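Local atomic coordinates of Ypr154wp (Saccharomyces cerevisiae, PDB entry 1ZX6), a protein that promotes de novo appearance of the [PSI+] prion form of SUP35 when overproduced and interacts with LAS17 and RSP5, here represented by its SH3 domain. Residues K32-P35 against E36-K39. Numbering follows the deposited sequence.
Sequences KLSP and EWYK
A tight local turn, in which S34 grips the backbone of E36 and W37 while K32 packs on Y38, links strands 26-32 and 37-42 of the SH3 domain; this link is the n-Src loop of the fold. The hydroxyl of S34 accepts two backbone N-H groups. E36 N lies 3.0 Å from S34 OG, and W37 N lies 3.2 Å from S34 OG. Their N-H...O angles are 153° and 147°. The first torsion of S34 (chi1 75°) sets OG between its own backbone N and carbonyl carbon, where it meets both amides. In return S34 N donates to W37 O at 3.1 Å, in the carbonyl plane, so that main chain and side chain of one serine together fasten the corner around P35. The loop thus leads into W37, which probably matches the tryptophan that generally lines the proline-rich peptide groove of SH3 domains. L33 packs obliquely against the same oxygen, its CB 3.2 Å from W37 O. On another side of the turn, K32 runs alongside the Y38 ring. Its CG sits over one ring face, 4.1 Å from the centroid of Y38 in a CH-pi contact, and the extended chain then follows the ring outward until CE comes within 3.7 Å of Y38 OH. At the edge of that ring, near its plane, S34 O lies 3.6 Å from Y38 CE1. Beyond the turn, strand 45-50 flanks strand 37-42: L33 touches I48, W37 rests on P50 and Y38 on F49, whereas backbone bonds from K39 to L30 and E31 continue the pairing with strand 26-32.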
# COMPACT_ATOMS: atom_id res chain seq x y z
N LYS A 32 3.26 -9.74 -1.99
CA LYS A 32 1.94 -9.99 -1.45
C LYS A 32 2.12 -10.91 -0.25
O LYS A 32 2.32 -12.11 -0.42
CB LYS A 32 1.02 -10.59 -2.51
CG LYS A 32 0.80 -9.67 -3.71
CD LYS A 32 -0.19 -10.28 -4.68
CE LYS A 32 -0.65 -9.30 -5.73
NZ LYS A 32 -1.88 -9.79 -6.46
N LEU A 33 2.07 -10.36 0.95
CA LEU A 33 2.35 -11.15 2.17
C LEU A 33 1.27 -12.22 2.45
O LEU A 33 1.56 -13.31 2.90
CB LEU A 33 2.52 -10.21 3.38
CG LEU A 33 3.64 -9.17 3.24
CD1 LEU A 33 3.63 -8.20 4.40
CD2 LEU A 33 4.98 -9.86 3.10
N SER A 34 0.01 -11.84 2.21
CA SER A 34 -1.17 -12.68 2.33
C SER A 34 -2.29 -11.99 1.53
O SER A 34 -2.08 -10.89 0.96
CB SER A 34 -1.57 -12.81 3.80
OG SER A 34 -2.20 -11.59 4.21
N PRO A 35 -3.48 -12.61 1.46
CA PRO A 35 -4.59 -11.95 0.80
C PRO A 35 -4.90 -10.61 1.43
O PRO A 35 -5.54 -9.78 0.79
CB PRO A 35 -5.76 -12.91 1.02
CG PRO A 35 -5.15 -14.26 1.30
CD PRO A 35 -3.82 -13.97 1.93
N GLU A 36 -4.49 -10.42 2.69
CA GLU A 36 -4.94 -9.27 3.44
C GLU A 36 -3.94 -8.15 3.67
O GLU A 36 -4.36 -7.03 3.93
CB GLU A 36 -5.56 -9.75 4.76
CG GLU A 36 -6.92 -10.49 4.49
CD GLU A 36 -7.73 -10.79 5.74
OE1 GLU A 36 -7.27 -10.47 6.87
OE2 GLU A 36 -8.83 -11.37 5.59
N TRP A 37 -2.64 -8.44 3.59
CA TRP A 37 -1.56 -7.47 3.76
C TRP A 37 -0.55 -7.58 2.62
O TRP A 37 -0.09 -8.71 2.29
CB TRP A 37 -0.86 -7.69 5.10
CG TRP A 37 -1.71 -7.29 6.26
CD1 TRP A 37 -2.58 -8.07 6.97
CD2 TRP A 37 -1.76 -6.00 6.85
NE1 TRP A 37 -3.20 -7.32 7.97
CE2 TRP A 37 -2.70 -6.05 7.92
CE3 TRP A 37 -1.10 -4.80 6.59
CZ2 TRP A 37 -3.00 -4.92 8.72
CZ3 TRP A 37 -1.41 -3.67 7.37
CH2 TRP A 37 -2.35 -3.75 8.43
N TYR A 38 -0.23 -6.42 2.04
CA TYR A 38 0.84 -6.23 1.06
C TYR A 38 1.99 -5.38 1.64
O TYR A 38 1.77 -4.55 2.55
CB TYR A 38 0.30 -5.52 -0.18
CG TYR A 38 -0.70 -6.28 -1.03
CD1 TYR A 38 -0.96 -7.62 -0.81
CD2 TYR A 38 -1.36 -5.63 -2.09
CE1 TYR A 38 -1.89 -8.30 -1.59
CE2 TYR A 38 -2.27 -6.32 -2.88
CZ TYR A 38 -2.51 -7.65 -2.63
OH TYR A 38 -3.40 -8.38 -3.37
N LYS A 39 3.18 -5.57 1.07
CA LYS A 39 4.36 -4.75 1.30
C LYS A 39 4.63 -3.91 0.05
O LYS A 39 4.61 -4.41 -1.08
CB LYS A 39 5.58 -5.64 1.58
CG LYS A 39 6.80 -4.88 2.01
CD LYS A 39 8.05 -5.77 1.94
CE LYS A 39 9.30 -4.96 2.29
NZ LYS A 39 9.00 -3.99 3.38